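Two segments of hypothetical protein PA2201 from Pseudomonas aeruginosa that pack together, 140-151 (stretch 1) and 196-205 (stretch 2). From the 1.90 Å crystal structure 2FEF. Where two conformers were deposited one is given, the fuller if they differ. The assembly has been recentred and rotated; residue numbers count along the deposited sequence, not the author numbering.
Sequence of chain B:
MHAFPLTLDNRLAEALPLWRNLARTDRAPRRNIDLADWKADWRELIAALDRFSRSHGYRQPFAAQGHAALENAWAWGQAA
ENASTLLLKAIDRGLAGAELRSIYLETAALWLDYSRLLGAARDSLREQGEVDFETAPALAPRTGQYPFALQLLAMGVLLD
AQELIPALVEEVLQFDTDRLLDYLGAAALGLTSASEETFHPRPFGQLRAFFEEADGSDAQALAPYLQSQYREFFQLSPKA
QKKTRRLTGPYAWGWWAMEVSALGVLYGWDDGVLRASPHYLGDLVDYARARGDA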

# COMPACT_ATOMS: atom_id res chain seq x y z
N ALA B 140 -8.71 22.79 -2.94
CA ALA B 140 -8.41 24.14 -3.41
C ALA B 140 -8.53 24.16 -4.93
O ALA B 140 -7.58 23.75 -5.62
CB ALA B 140 -7.01 24.53 -3.01
N PRO B 141 -9.68 24.62 -5.45
CA PRO B 141 -9.97 24.48 -6.88
C PRO B 141 -9.09 25.38 -7.75
O PRO B 141 -8.94 25.12 -8.92
CB PRO B 141 -11.43 24.93 -6.97
CG PRO B 141 -11.98 24.65 -5.64
CD PRO B 141 -10.85 25.19 -4.75
N ARG B 142 -8.49 26.42 -7.17
CA ARG B 142 -7.59 27.29 -7.97
C ARG B 142 -6.31 26.57 -8.39
O ARG B 142 -5.62 27.00 -9.34
CB ARG B 142 -7.26 28.59 -7.20
CG ARG B 142 -8.41 29.59 -7.25
CD ARG B 142 -8.17 30.76 -6.26
NE ARG B 142 -9.40 31.52 -6.06
CZ ARG B 142 -9.80 32.51 -6.84
NH1 ARG B 142 -9.06 32.89 -7.87
NH2 ARG B 142 -10.95 33.12 -6.60
N THR B 143 -5.98 25.50 -7.67
CA THR B 143 -4.81 24.69 -7.96
C THR B 143 -5.12 23.50 -8.90
O THR B 143 -6.23 23.38 -9.40
CB THR B 143 -4.24 24.12 -6.69
OG1 THR B 143 -5.15 23.13 -6.17
CG2 THR B 143 -4.05 25.24 -5.64
N GLY B 144 -4.14 22.61 -9.06
CA GLY B 144 -4.33 21.37 -9.81
C GLY B 144 -5.36 20.41 -9.24
O GLY B 144 -5.64 19.40 -9.86
N GLN B 145 -5.90 20.72 -8.06
CA GLN B 145 -6.92 19.88 -7.44
C GLN B 145 -8.28 20.01 -8.11
O GLN B 145 -9.16 19.20 -7.83
CB GLN B 145 -7.11 20.21 -5.96
CG GLN B 145 -6.09 19.58 -5.02
CD GLN B 145 -6.39 19.88 -3.56
OE1 GLN B 145 -6.30 21.03 -3.12
NE2 GLN B 145 -6.76 18.85 -2.79
N TYR B 146 -8.45 21.04 -8.93
CA TYR B 146 -9.75 21.35 -9.56
C TYR B 146 -10.51 20.11 -10.08
O TYR B 146 -11.71 20.04 -9.88
CB TYR B 146 -9.56 22.33 -10.72
CG TYR B 146 -10.84 22.94 -11.27
CD1 TYR B 146 -11.39 24.10 -10.70
CD2 TYR B 146 -11.48 22.39 -12.40
CE1 TYR B 146 -12.55 24.69 -11.21
CE2 TYR B 146 -12.64 22.97 -12.91
CZ TYR B 146 -13.16 24.11 -12.33
OH TYR B 146 -14.31 24.68 -12.84
N PRO B 147 -9.83 19.16 -10.74
CA PRO B 147 -10.61 18.00 -11.23
C PRO B 147 -11.39 17.25 -10.12
O PRO B 147 -12.40 16.69 -10.41
CB PRO B 147 -9.56 17.07 -11.81
CG PRO B 147 -8.43 18.01 -12.24
CD PRO B 147 -8.41 19.03 -11.10
N PHE B 148 -10.89 17.20 -8.88
CA PHE B 148 -11.70 16.54 -7.82
C PHE B 148 -12.94 17.34 -7.51
O PHE B 148 -13.99 16.77 -7.13
CB PHE B 148 -10.89 16.37 -6.50
CG PHE B 148 -9.72 15.43 -6.64
CD1 PHE B 148 -9.92 14.06 -6.66
CD2 PHE B 148 -8.41 15.94 -6.71
CE1 PHE B 148 -8.83 13.16 -6.78
CE2 PHE B 148 -7.28 15.05 -6.81
CZ PHE B 148 -7.50 13.67 -6.86
N ALA B 149 -12.84 18.67 -7.59
CA ALA B 149 -14.02 19.51 -7.31
C ALA B 149 -15.02 19.36 -8.48
O ALA B 149 -16.24 19.26 -8.27
CB ALA B 149 -13.63 20.97 -7.11
N LEU B 150 -14.49 19.33 -9.70
CA LEU B 150 -15.32 19.08 -10.90
C LEU B 150 -16.06 17.75 -10.73
O LEU B 150 -17.28 17.69 -10.93
CB LEU B 150 -14.45 19.03 -12.18
CG LEU B 150 -15.19 18.59 -13.46
CD1 LEU B 150 -16.32 19.58 -13.75
CD2 LEU B 150 -14.17 18.53 -14.58
N GLN B 151 -15.33 16.69 -10.36
CA GLN B 151 -15.96 15.38 -10.17
C GLN B 151 -17.07 15.45 -9.10
O GLN B 151 -18.16 14.91 -9.28
CB GLN B 151 -14.92 14.32 -9.71
CG GLN B 151 -15.56 12.90 -9.70
CD GLN B 151 -14.76 11.90 -8.89
OE1 GLN B 151 -14.77 11.94 -7.66
NE2 GLN B 151 -14.10 10.97 -9.59
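Stretch 2 (196-205) EETFHPRPFG

Stretch 2 approaches stretch 1 as a loop, Glu196 to His200, extended at Glu197 and Thr198, that turns into a short helix beginning at Pro201. Stretch 1 opens with two successive type I turns, Ala140 to Thr143 and Thr143 to Tyr146, and then runs on as a helix through Gln151. The turns are held from within: Ala140 O receives both Thr143 N at 3.1 Å and Thr143 OG1 at 2.6 Å, while Thr143 OG1 in turn caps the coming helix by accepting from Gln145 N at 3.2 Å. The two segments run in the same general sense, since contacts move from Arg142 with Glu197 and Phe199 at one end to Leu150 with Phe204 at the other. The backbones are nearest at Arg142 and Phe199, whose CA atoms are 5.3 Å apart, and have spread to 11.1 Å between the CA atoms of Leu150 and Phe204, a gap filled by side chains. Together the stretches bury 465 Å².

In stretch 2, phi/psi of -83/153 at Glu197 and -126/114 at Thr198 keep the chain extended before it bends at Phe199 (-65/-32). His200 occupies the N-cap position, and its backbone O accepts from Phe204 N at 3.2 Å. The peptide bond between Arg202 and Pro203 is cis.

Charged and polar contacts gather at the first turn. Arg142, with chi1 m and chi2 and chi3 both t, reaches out so that its guanidinium meets the Glu197 carboxylate in a two-pronged salt bridge: NH1 lies 2.9 Å from Glu197 OE2, and NH2 lies 2.9 Å from Glu197 OE1. The carboxylate approaches near the guanidinium plane, where the N-H bonds point. The His200 side chain, chi1 m, is directed into the turns, and its NE2 donates to Pro141 O at 2.9 Å. Thr143 O is equally near His200 NE2, at 2.9 Å, so both carbonyls converge on the same edge of the imidazole. A water bridges the backbones, donating to Arg142 O at 2.8 Å and to Phe199 O at 2.7 Å.

The Phe199 ring packs beneath the arginine. Arg142 CG stands 3.5 Å from the centroid of the Phe199 ring, almost exactly on the ring normal, in a CH-pi contact, and farther along the same side chain Arg142 CZ comes within 3.4 Å of Phe199 CE1. Arg142 CG thus sits over the face of the Phe199 ring, while the guanidinium has Phe199 CE1 over one face and takes Glu197 near its plane. Phe199 CD2 also touches Pro141 CB at 3.9 Å and Tyr146 CE1 at 4.1 Å.

Aromatic and apolar packing continues along the helix of stretch 1. Tyr146 points toward stretch 2 and meets three of its rings. Its CB is 3.3 Å from His200 NE2, and the Tyr146 and His200 rings pair obliquely, with centroids 5.0 Å apart. A second oblique pair joins Tyr146 to Phe204, with CE2 of the tyrosine 3.5 Å from CE1 of the phenylalanine. One helical turn later, Leu150 CD2 rests 4.0 Å from Phe204 CZ.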

# COMPACT_ATOMS: atom_id res chain seq x y z
N GLU B 196 -17.27 35.30 -12.21
CA GLU B 196 -16.81 35.66 -13.55
C GLU B 196 -15.46 35.05 -13.88
O GLU B 196 -14.99 35.16 -15.02
CB GLU B 196 -16.72 37.18 -13.71
CG GLU B 196 -18.05 37.89 -13.56
CD GLU B 196 -17.92 39.38 -13.70
OE1 GLU B 196 -16.78 39.87 -13.83
OE2 GLU B 196 -18.97 40.06 -13.67
N GLU B 197 -14.84 34.41 -12.89
CA GLU B 197 -13.52 33.79 -13.07
C GLU B 197 -13.60 32.40 -13.69
O GLU B 197 -14.60 31.69 -13.54
CB GLU B 197 -12.79 33.66 -11.73
CG GLU B 197 -12.59 34.96 -10.94
CD GLU B 197 -11.81 34.71 -9.66
OE1 GLU B 197 -12.42 34.70 -8.57
OE2 GLU B 197 -10.59 34.49 -9.74
N THR B 198 -12.53 32.03 -14.37
CA THR B 198 -12.28 30.63 -14.76
C THR B 198 -10.88 30.27 -14.23
O THR B 198 -9.87 30.84 -14.66
CB THR B 198 -12.35 30.47 -16.29
OG1 THR B 198 -13.67 30.80 -16.75
CG2 THR B 198 -12.02 29.02 -16.71
N PHE B 199 -10.83 29.34 -13.27
CA PHE B 199 -9.57 28.98 -12.64
C PHE B 199 -8.56 28.33 -13.58
O PHE B 199 -7.36 28.49 -13.41
CB PHE B 199 -9.79 28.11 -11.39
CG PHE B 199 -10.57 28.80 -10.29
CD1 PHE B 199 -10.69 30.20 -10.26
CD2 PHE B 199 -11.17 28.06 -9.28
CE1 PHE B 199 -11.42 30.83 -9.25
CE2 PHE B 199 -11.88 28.69 -8.26
CZ PHE B 199 -12.00 30.06 -8.24
N HIS B 200 -9.07 27.58 -14.57
CA HIS B 200 -8.23 26.84 -15.51
C HIS B 200 -8.76 27.08 -16.92
O HIS B 200 -9.61 26.33 -17.41
CB HIS B 200 -8.23 25.37 -15.11
CG HIS B 200 -7.79 25.16 -13.69
ND1 HIS B 200 -6.47 25.02 -13.35
CD2 HIS B 200 -8.49 25.11 -12.53
CE1 HIS B 200 -6.37 24.89 -12.03
NE2 HIS B 200 -7.59 24.91 -11.52
N PRO B 201 -8.29 28.16 -17.57
CA PRO B 201 -8.82 28.60 -18.85
C PRO B 201 -8.69 27.55 -19.96
O PRO B 201 -9.46 27.57 -20.91
CB PRO B 201 -7.99 29.87 -19.16
CG PRO B 201 -7.43 30.31 -17.85
CD PRO B 201 -7.21 29.04 -17.08
N ARG B 202 -7.73 26.63 -19.81
CA ARG B 202 -7.57 25.51 -20.75
C ARG B 202 -7.92 24.23 -19.96
O ARG B 202 -7.15 23.81 -19.13
CB ARG B 202 -6.10 25.42 -21.20
CG ARG B 202 -5.66 26.40 -22.31
CD ARG B 202 -5.88 27.88 -22.04
NE ARG B 202 -5.05 28.46 -20.98
CZ ARG B 202 -4.77 29.77 -20.87
NH1 ARG B 202 -4.03 30.20 -19.86
NH2 ARG B 202 -5.25 30.64 -21.76
N PRO B 203 -9.05 23.59 -20.26
CA PRO B 203 -10.01 23.82 -21.35
C PRO B 203 -11.18 24.77 -21.08
O PRO B 203 -11.88 25.15 -22.00
CB PRO B 203 -10.58 22.42 -21.59
CG PRO B 203 -10.64 21.79 -20.22
CD PRO B 203 -9.41 22.38 -19.47
N PHE B 204 -11.40 25.13 -19.82
CA PHE B 204 -12.70 25.66 -19.42
C PHE B 204 -13.08 27.08 -19.89
O PHE B 204 -14.26 27.43 -19.89
CB PHE B 204 -12.87 25.52 -17.91
CG PHE B 204 -12.68 24.12 -17.42
CD1 PHE B 204 -11.59 23.79 -16.62
CD2 PHE B 204 -13.61 23.11 -17.75
CE1 PHE B 204 -11.40 22.47 -16.17
CE2 PHE B 204 -13.44 21.82 -17.27
CZ PHE B 204 -12.35 21.49 -16.51
N GLY B 205 -12.09 27.87 -20.30
CA GLY B 205 -12.36 29.18 -20.92
C GLY B 205 -13.16 29.07 -22.20
O GLY B 205 -13.84 30.02 -22.59
O HOH W 1 -6.42 29.12 -10.95